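Local atomic coordinates of sugar ABC transporter (Sugar-binding protein) (PDB entry 4YO7), a protein that binds myo-inositol and probably serves as the solute-binding component of an ABC transporter for sugars or related polyols. Residues A[79-84]-A[91-96]; A[155-160]-A[257-262]; A[172-177]-A[220-225]. One frame throughout, in Å; residues are numbered along the deposited sequence.

Overall arrangement
The three contacts show how a parallel sheet takes up the helices that cover it in the two lobes of a periplasmic binding protein. Contact 1 lies in one lobe, at an outermost strand of a six-stranded sheet; contacts 2 and 3 lie in the other, where helices 150-164 and 212-224 cover opposite faces of a single four-stranded sheet; the centres of these two contacts lie about 16 Å apart. Contact 1 is partly buried and works through a glutamine amide bonded to the backbone. Contact 2 is buried; its glutamine packs on aliphatic side chains of the segment that goes on to the inositol, and gives its N-H to a neighbouring strand. Contact 3, equally buried, is apolar and built around a tryptophan.

Contact 1. Residues A[79-84]-A[91-96]; sequences IFSDAQ and MAQVEN
Two glutamine side chains grip the backbone oxygen of Asp82. Across the contact, Gln93 NE2 donates to Asp82 O at 3.0 Å along a nearly straight N-H...O line of 167°, while Gln89 NE2 supplies a second bond from the start of the same helix. The oxygen lies in the amide plane of Gln93, yet the donor stands above the Asp82 carbonyl plane, 74° out of it. The other end of the amide is held too, since Gln93 OE1 is bonded to Ser51 OG on strand 46-52; the two bonds fix the rotation of the group. This is the first half of a beta-alpha-beta crossover, in which helix 87-100 leaves the edge strand 76-82 and passes over strand 46-52 to reach strand 104-107. With CG beside the backbone N (chi1 -66°), Gln93 reaches across to the strand. Ser81 CB packs against Gln93 CD at 3.6 Å, and Ala83 CB lies 3.9 Å from Gln93 OE1. Replacing Gln93 with a leucine would probably leave Ser51 OG without this acceptor and reduce the grip on Asp82 O to that of Gln89. Past the strand, Gln84 N donates to Asp82 OD1 at 2.9 Å, closing an Asx turn.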
loop_
_atom_site.group_PDB
_atom_site.type_symbol
_atom_site.label_atom_id
_atom_site.label_comp_id
_atom_site.label_asym_id
_atom_site.label_seq_id
_atom_site.Cartn_x
_atom_site.Cartn_y
_atom_site.Cartn_z
ATOM N N ILE A 79 -17.236 -0.047 13.706
ATOM C CA ILE A 79 -17.032 1.398 13.678
ATOM C C ILE A 79 -15.913 1.658 12.697
ATOM O O ILE A 79 -14.767 1.337 12.976
ATOM C CB ILE A 79 -16.653 1.976 15.051
ATOM C CG1 ILE A 79 -17.724 1.630 16.093
ATOM C CG2 ILE A 79 -16.494 3.487 14.971
ATOM C CD1 ILE A 79 -17.245 1.847 17.510
ATOM N N PHE A 80 -16.256 2.212 11.533
ATOM C CA PHE A 80 -15.267 2.482 10.479
ATOM C C PHE A 80 -14.850 3.939 10.535
ATOM O O PHE A 80 -15.573 4.820 10.069
ATOM C CB PHE A 80 -15.822 2.133 9.090
ATOM C CG PHE A 80 -15.803 0.666 8.797
ATOM C CD1 PHE A 80 -16.977 -0.071 8.832
ATOM C CD2 PHE A 80 -14.595 0.007 8.539
ATOM C CE1 PHE A 80 -16.962 -1.424 8.581
ATOM C CE2 PHE A 80 -14.587 -1.368 8.292
ATOM C CZ PHE A 80 -15.786 -2.069 8.315
ATOM N N SER A 81 -13.672 4.180 11.091
ATOM C CA SER A 81 -13.139 5.521 11.278
ATOM C C SER A 81 -11.974 5.788 10.333
ATOM O O SER A 81 -11.295 4.867 9.891
ATOM C CB SER A 81 -12.657 5.717 12.725
ATOM O OG SER A 81 -13.744 5.542 13.630
ATOM N N ASP A 82 -11.770 7.063 10.040
ATOM C CA ASP A 82 -10.777 7.543 9.080
ATOM C C ASP A 82 -9.884 8.553 9.803
ATOM O O ASP A 82 -10.369 9.566 10.296
ATOM C CB ASP A 82 -11.500 8.188 7.882
ATOM C CG ASP A 82 -10.572 8.823 6.868
ATOM O OD1 ASP A 82 -9.332 8.760 6.980
ATOM O OD2 ASP A 82 -11.130 9.386 5.898
ATOM N N ALA A 83 -8.591 8.263 9.880
ATOM C CA ALA A 83 -7.654 9.124 10.601
ATOM C C ALA A 83 -7.252 10.363 9.814
ATOM O O ALA A 83 -6.635 11.256 10.379
ATOM C CB ALA A 83 -6.415 8.350 10.984
ATOM N N GLN A 84 -7.585 10.403 8.522
ATOM C CA GLN A 84 -7.269 11.552 7.650
ATOM C C GLN A 84 -5.787 11.935 7.703
ATOM O O GLN A 84 -5.426 13.118 7.807
ATOM C CB GLN A 84 -8.154 12.747 8.022
ATOM C CG GLN A 84 -9.621 12.433 7.849
ATOM C CD GLN A 84 -10.543 13.571 8.307
ATOM O OE1 GLN A 84 -10.599 13.911 9.484
ATOM N NE2 GLN A 84 -11.252 14.156 7.374
HETATM N N MSE A 91 -4.712 8.081 17.089
HETATM C CA MSE A 91 -4.575 7.758 18.510
HETATM C C MSE A 91 -5.872 8.024 19.274
HETATM O O MSE A 91 -6.241 7.214 20.110
HETATM C CB MSE A 91 -3.409 8.537 19.145
HETATM C CG MSE A 91 -2.067 8.203 18.534
HETATM SE SE MSE A 91 -0.770 7.897 19.916
HETATM C CE MSE A 91 -1.757 6.455 20.838
ATOM N N ALA A 92 -6.576 9.109 18.962
ATOM C CA ALA A 92 -7.835 9.427 19.648
ATOM C C ALA A 92 -8.929 8.413 19.306
ATOM O O ALA A 92 -9.736 8.053 20.159
ATOM C CB ALA A 92 -8.305 10.854 19.310
ATOM N N GLN A 93 -8.949 7.935 18.069
ATOM C CA GLN A 93 -9.877 6.892 17.669
ATOM C C GLN A 93 -9.621 5.604 18.416
ATOM O O GLN A 93 -10.530 4.972 18.927
ATOM C CB GLN A 93 -9.798 6.690 16.144
ATOM C CG GLN A 93 -10.299 7.917 15.421
ATOM C CD GLN A 93 -10.050 7.943 13.921
ATOM O OE1 GLN A 93 -9.279 7.152 13.382
ATOM N NE2 GLN A 93 -10.720 8.879 13.236
ATOM N N VAL A 94 -8.365 5.219 18.499
ATOM C CA VAL A 94 -8.002 4.007 19.233
ATOM C C VAL A 94 -8.309 4.122 20.723
ATOM O O VAL A 94 -8.837 3.186 21.319
ATOM C CB VAL A 94 -6.518 3.683 18.980
ATOM C CG1 VAL A 94 -6.031 2.525 19.848
ATOM C CG2 VAL A 94 -6.342 3.323 17.521
ATOM N N GLU A 95 -8.006 5.267 21.325
ATOM C CA GLU A 95 -8.338 5.482 22.738
ATOM C C GLU A 95 -9.851 5.354 22.983
ATOM O O GLU A 95 -10.274 4.835 24.014
ATOM C CB GLU A 95 -7.839 6.852 23.184
ATOM C CG GLU A 95 -6.314 6.906 23.332
ATOM C CD GLU A 95 -5.775 8.323 23.523
ATOM O OE1 GLU A 95 -6.556 9.290 23.424
ATOM O OE2 GLU A 95 -4.561 8.466 23.758
ATOM N N ASN A 96 -10.647 5.866 22.057
ATOM C CA ASN A 96 -12.095 5.728 22.126
ATOM C C ASN A 96 -12.527 4.275 22.032
ATOM O O ASN A 96 -13.377 3.819 22.789
ATOM C CB ASN A 96 -12.766 6.564 21.025
ATOM C CG ASN A 96 -14.283 6.464 21.059
ATOM O OD1 ASN A 96 -14.868 5.687 20.335
ATOM N ND2 ASN A 96 -14.914 7.241 21.914
#

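Contact 2. Residues A[155-160]-A[257-262]; sequences LLQMEE and IVAGID. With INS (1,2,3,4,5,6-hexahydroxy-cyclohexane), chain F.
Van der Waals contacts join Gln157 to Ala259 and Ile261. The aliphatic stem of the glutamine lies by the alanine methyl, with Gln157 CG 3.9 Å from Ala259 CB, and its amide end meets the isoleucine, whose CD1 comes to 3.5 Å from Gln157 OE1. The two longer side chains cross at about a right angle. Having CG anti to the backbone N (chi1 180°), with an extended chain beyond, carries the amide from the helix to the end of strand 257-259. Its polar partner there is Ala234 O on strand 231-234, which accepts a hydrogen bond from Gln157 NE2 and so satisfies a buried donor. Helix 150-164 covers one face of the four-stranded parallel sheet in its lobe, just where the edge strand 257-259 runs out at its C-terminal end toward the cleft between the lobes, the usual ligand site of periplasmic binding proteins. Asp262 takes two neighbouring ring hydroxyls, one on each carboxylate oxygen: inositol O3 donates to Asp262 OD1 at 2.6 Å, and inositol O4 to Asp262 OD2, also at 2.6 Å. Asn236, Arg186 and Gln282 also bond to the inositol, while Asp56, Asn133 and Arg134 reach it from the other lobe.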
loop_
_atom_site.group_PDB
_atom_site.type_symbol
_atom_site.label_atom_id
_atom_site.label_comp_id
_atom_site.label_asym_id
_atom_site.label_seq_id
_atom_site.Cartn_x
_atom_site.Cartn_y
_atom_site.Cartn_z
ATOM N N LEU A 155 11.118 -5.521 -5.622
ATOM C CA LEU A 155 11.942 -6.490 -6.349
ATOM C C LEU A 155 11.259 -6.936 -7.649
ATOM O O LEU A 155 11.890 -6.970 -8.707
ATOM C CB LEU A 155 12.247 -7.697 -5.474
ATOM C CG LEU A 155 13.175 -7.496 -4.278
ATOM C CD1 LEU A 155 13.060 -8.665 -3.326
ATOM C CD2 LEU A 155 14.611 -7.359 -4.729
ATOM N N LEU A 156 9.970 -7.237 -7.585
ATOM C CA LEU A 156 9.234 -7.706 -8.769
ATOM C C LEU A 156 9.188 -6.622 -9.825
ATOM O O LEU A 156 9.425 -6.882 -11.001
ATOM C CB LEU A 156 7.815 -8.131 -8.395
ATOM C CG LEU A 156 7.647 -9.452 -7.648
ATOM C CD1 LEU A 156 6.210 -9.557 -7.115
ATOM C CD2 LEU A 156 7.981 -10.678 -8.530
ATOM N N GLN A 157 8.879 -5.404 -9.379
ATOM C CA GLN A 157 8.764 -4.248 -10.247
ATOM C C GLN A 157 10.063 -3.993 -10.995
ATOM O O GLN A 157 10.081 -3.838 -12.212
ATOM C CB GLN A 157 8.390 -3.013 -9.404
ATOM C CG GLN A 157 8.248 -1.753 -10.175
ATOM C CD GLN A 157 8.095 -0.555 -9.263
ATOM O OE1 GLN A 157 8.799 -0.432 -8.243
ATOM N NE2 GLN A 157 7.179 0.342 -9.608
HETATM N N MSE A 158 11.163 -3.925 -10.251
HETATM C CA MSE A 158 12.423 -3.528 -10.848
HETATM C C MSE A 158 13.079 -4.669 -11.610
HETATM O O MSE A 158 13.806 -4.433 -12.571
HETATM C CB MSE A 158 13.368 -2.986 -9.769
HETATM C CG MSE A 158 14.585 -2.301 -10.292
HETATM SE SE MSE A 158 14.207 -0.684 -11.333
HETATM C CE MSE A 158 15.372 -0.997 -12.839
ATOM N N GLU A 159 12.812 -5.910 -11.226
ATOM C CA GLU A 159 13.252 -7.025 -12.059
ATOM C C GLU A 159 12.709 -6.890 -13.485
ATOM O O GLU A 159 13.423 -7.109 -14.464
ATOM C CB GLU A 159 12.792 -8.353 -11.473
ATOM C CG GLU A 159 13.625 -8.926 -10.362
ATOM C CD GLU A 159 12.927 -10.123 -9.730
ATOM O OE1 GLU A 159 12.025 -10.699 -10.392
ATOM O OE2 GLU A 159 13.265 -10.475 -8.577
ATOM N N GLU A 160 11.438 -6.535 -13.603
ATOM C CA GLU A 160 10.814 -6.476 -14.918
ATOM C C GLU A 160 11.329 -5.250 -15.672
ATOM O O GLU A 160 11.628 -5.327 -16.871
ATOM C CB GLU A 160 9.286 -6.458 -14.786
ATOM C CG GLU A 160 8.548 -6.442 -16.111
ATOM C CD GLU A 160 8.773 -7.676 -16.966
ATOM O OE1 GLU A 160 9.252 -8.723 -16.464
ATOM O OE2 GLU A 160 8.481 -7.590 -18.178
ATOM N N ILE A 257 10.366 4.175 -19.872
ATOM C CA ILE A 257 9.602 3.097 -19.257
ATOM C C ILE A 257 9.011 3.645 -17.945
ATOM O O ILE A 257 9.714 4.307 -17.192
ATOM C CB ILE A 257 10.507 1.857 -19.003
ATOM C CG1 ILE A 257 10.933 1.246 -20.344
ATOM C CG2 ILE A 257 9.801 0.806 -18.131
ATOM C CD1 ILE A 257 11.885 0.086 -20.214
ATOM N N VAL A 258 7.722 3.403 -17.697
ATOM C CA VAL A 258 7.073 3.826 -16.449
ATOM C C VAL A 258 6.560 2.607 -15.700
ATOM O O VAL A 258 5.926 1.721 -16.277
ATOM C CB VAL A 258 5.903 4.805 -16.715
ATOM C CG1 VAL A 258 5.313 5.335 -15.406
ATOM C CG2 VAL A 258 6.384 5.963 -17.585
ATOM N N ALA A 259 6.828 2.592 -14.405
ATOM C CA ALA A 259 6.412 1.500 -13.529
ATOM C C ALA A 259 5.756 2.023 -12.257
ATOM O O ALA A 259 6.199 3.019 -11.672
ATOM C CB ALA A 259 7.611 0.627 -13.199
ATOM N N GLY A 260 4.719 1.298 -11.811
ATOM C CA GLY A 260 4.052 1.558 -10.542
ATOM C C GLY A 260 3.860 0.287 -9.731
ATOM O O GLY A 260 4.364 -0.779 -10.110
ATOM N N ILE A 261 3.154 0.422 -8.608
ATOM C CA ILE A 261 2.762 -0.695 -7.742
ATOM C C ILE A 261 1.352 -0.426 -7.260
ATOM O O ILE A 261 1.047 0.711 -6.912
ATOM C CB ILE A 261 3.737 -0.868 -6.516
ATOM C CG1 ILE A 261 5.113 -1.348 -7.022
ATOM C CG2 ILE A 261 3.175 -1.838 -5.458
ATOM C CD1 ILE A 261 6.232 -1.283 -6.007
ATOM N N ASP A 262 0.542 -1.490 -7.300
ATOM C CA ASP A 262 -0.807 -1.642 -6.723
ATOM C C ASP A 262 -1.718 -2.378 -7.714
ATOM O O ASP A 262 -2.550 -3.171 -7.314
ATOM C CB ASP A 262 -1.485 -0.317 -6.355
ATOM C CG ASP A 262 -0.988 0.291 -5.035
ATOM O OD1 ASP A 262 -1.192 1.508 -4.871
ATOM O OD2 ASP A 262 -0.399 -0.423 -4.181
HETATM C C1 INS F . -0.830 3.494 0.734
HETATM C C2 INS F . -1.289 3.741 -0.699
HETATM C C3 INS F . -0.356 2.992 -1.651
HETATM C C4 INS F . -0.358 1.487 -1.364
HETATM C C5 INS F . 0.060 1.251 0.103
HETATM C C6 INS F . -0.870 2.007 1.041
HETATM O O1 INS F . -1.708 4.172 1.674
HETATM O O2 INS F . -2.615 3.231 -0.825
HETATM O O3 INS F . -0.835 3.266 -3.001
HETATM O O4 INS F . 0.608 0.832 -2.200
HETATM O O5 INS F . -0.063 -0.154 0.384
HETATM O O6 INS F . -0.379 1.805 2.423
#

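Contact 3. Residues A[172-177]-A[220-225]; sequences AIMDGE and ENWLNS
Trp222 packs the six-membered part of its indole against Ala172 and Met174, two residues apart on the strand. Ala172 CB touches Trp222 CZ3 at 3.5 Å, and Met174, present as selenomethionine, sets its CG 3.6 Å from Trp222 CH2. Both approaches to the ring are oblique. Extended beyond CG, the Met174 chain slants across the indole, bringing its methyl CE to 3.7 Å from Trp222 CZ3. Between these two residues the backbone itself takes part, as Ile173 O meets the ring edge near its plane, 3.5 Å from Trp222 CH2. No hydrogen bond spans the segments; the contact rests on apolar packing and that carbonyl. On the helix side, the carbonyl of the same tryptophan is gripped twice, by Ser225 OG at 2.7 Å and by Ser225 N at 3.2 Å, which ties the Ser225 backbone and side chain to the turn before it. Strand and helix segments run nearly antiparallel, at 154°, as the helix travels back over strand 169-175 in the beta-alpha-beta crossover from strand 200-207 to strand 231-234. Leu204 of strand 200-207 also touches the indole, Met239 and Ala243 of helix 237-249 meet Met174, and on the other face of the sheet Ile173 packs against helix 181-195.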
loop_
_atom_site.group_PDB
_atom_site.type_symbol
_atom_site.label_atom_id
_atom_site.label_comp_id
_atom_site.label_asym_id
_atom_site.label_seq_id
_atom_site.Cartn_x
_atom_site.Cartn_y
_atom_site.Cartn_z
ATOM N N ALA A 172 15.002 6.831 -12.519
ATOM C CA ALA A 172 14.480 7.838 -11.598
ATOM C C ALA A 172 13.457 7.150 -10.698
ATOM O O ALA A 172 12.493 6.567 -11.195
ATOM C CB ALA A 172 13.839 8.988 -12.372
ATOM N N ILE A 173 13.703 7.172 -9.390
ATOM C CA ILE A 173 12.830 6.522 -8.419
ATOM C C ILE A 173 11.958 7.548 -7.715
ATOM O O ILE A 173 12.480 8.514 -7.148
ATOM C CB ILE A 173 13.639 5.738 -7.352
ATOM C CG1 ILE A 173 14.356 4.550 -8.004
ATOM C CG2 ILE A 173 12.725 5.227 -6.233
ATOM C CD1 ILE A 173 15.269 3.789 -7.064
HETATM N N MSE A 174 10.641 7.340 -7.760
HETATM C CA MSE A 174 9.693 8.147 -6.981
HETATM C C MSE A 174 9.355 7.436 -5.684
HETATM O O MSE A 174 8.628 6.444 -5.661
HETATM C CB MSE A 174 8.408 8.442 -7.765
HETATM C CG MSE A 174 8.670 9.239 -8.995
HETATM SE SE MSE A 174 6.957 9.805 -9.778
HETATM C CE MSE A 174 7.658 11.236 -10.891
ATOM N N ASP A 175 9.920 7.961 -4.607
ATOM C CA ASP A 175 9.555 7.556 -3.251
ATOM C C ASP A 175 8.137 7.959 -2.918
ATOM O O ASP A 175 7.655 9.056 -3.285
ATOM C CB ASP A 175 10.484 8.181 -2.182
ATOM C CG ASP A 175 11.797 7.449 -1.996
ATOM O OD1 ASP A 175 11.839 6.186 -1.940
ATOM O OD2 ASP A 175 12.818 8.168 -1.834
ATOM N N GLY A 176 7.456 7.080 -2.205
ATOM C CA GLY A 176 6.182 7.417 -1.616
ATOM C C GLY A 176 6.347 8.251 -0.347
ATOM O O GLY A 176 7.350 8.985 -0.176
ATOM N N GLU A 177 5.353 8.172 0.526
ATOM C CA GLU A 177 5.360 8.957 1.757
ATOM C C GLU A 177 6.540 8.544 2.639
ATOM O O GLU A 177 6.694 7.379 3.049
ATOM C CB GLU A 177 4.019 8.819 2.502
ATOM C CG GLU A 177 2.899 9.470 1.714
ATOM C CD GLU A 177 1.514 9.280 2.296
ATOM O OE1 GLU A 177 1.345 9.341 3.528
ATOM O OE2 GLU A 177 0.581 9.121 1.486
ATOM N N GLU A 220 7.694 16.822 -13.889
ATOM C CA GLU A 220 7.919 18.079 -14.589
ATOM C C GLU A 220 9.278 18.670 -14.220
ATOM O O GLU A 220 10.030 19.112 -15.104
ATOM C CB GLU A 220 6.810 19.081 -14.268
ATOM C CG GLU A 220 5.498 18.834 -15.011
ATOM C CD GLU A 220 4.338 19.710 -14.517
ATOM O OE1 GLU A 220 4.520 20.504 -13.571
ATOM O OE2 GLU A 220 3.237 19.602 -15.086
ATOM N N ASN A 221 9.581 18.696 -12.925
ATOM C CA ASN A 221 10.843 19.240 -12.445
ATOM C C ASN A 221 12.018 18.404 -12.934
ATOM O O ASN A 221 13.054 18.933 -13.344
ATOM C CB ASN A 221 10.820 19.343 -10.918
ATOM C CG ASN A 221 9.863 20.420 -10.433
ATOM O OD1 ASN A 221 9.460 21.288 -11.209
ATOM N ND2 ASN A 221 9.514 20.392 -9.163
ATOM N N TRP A 222 11.853 17.091 -12.920
ATOM C CA TRP A 222 12.892 16.216 -13.403
ATOM C C TRP A 222 13.170 16.433 -14.885
ATOM O O TRP A 222 14.325 16.426 -15.308
ATOM C CB TRP A 222 12.492 14.782 -13.160
ATOM C CG TRP A 222 12.724 14.299 -11.747
ATOM C CD1 TRP A 222 13.421 14.933 -10.741
ATOM C CD2 TRP A 222 12.290 13.051 -11.206
ATOM N NE1 TRP A 222 13.442 14.138 -9.612
ATOM C CE2 TRP A 222 12.752 12.981 -9.877
ATOM C CE3 TRP A 222 11.551 11.986 -11.718
ATOM C CZ2 TRP A 222 12.505 11.881 -9.063
ATOM C CZ3 TRP A 222 11.309 10.907 -10.911
ATOM C CH2 TRP A 222 11.776 10.858 -9.605
ATOM N N LEU A 223 12.109 16.616 -15.660
ATOM C CA LEU A 223 12.230 16.885 -17.082
ATOM C C LEU A 223 12.979 18.193 -17.310
ATOM O O LEU A 223 13.779 18.309 -18.248
ATOM C CB LEU A 223 10.846 16.943 -17.727
ATOM C CG LEU A 223 10.166 15.584 -17.903
ATOM C CD1 LEU A 223 8.712 15.742 -18.258
ATOM C CD2 LEU A 223 10.890 14.768 -18.938
ATOM N N ASN A 224 12.732 19.179 -16.457
ATOM C CA ASN A 224 13.362 20.485 -16.621
ATOM C C ASN A 224 14.817 20.511 -16.167
ATOM O O ASN A 224 15.532 21.483 -16.411
ATOM C CB ASN A 224 12.591 21.560 -15.864
ATOM C CG ASN A 224 11.274 21.907 -16.523
ATOM O OD1 ASN A 224 11.083 21.686 -17.719
ATOM N ND2 ASN A 224 10.359 22.474 -15.744
ATOM N N SER A 225 15.253 19.456 -15.504
ATOM C CA SER A 225 16.638 19.340 -15.069
ATOM C C SER A 225 17.555 18.911 -16.216
ATOM O O SER A 225 18.769 19.006 -16.106
ATOM C CB SER A 225 16.755 18.345 -13.914
ATOM O OG SER A 225 16.776 16.992 -14.364
#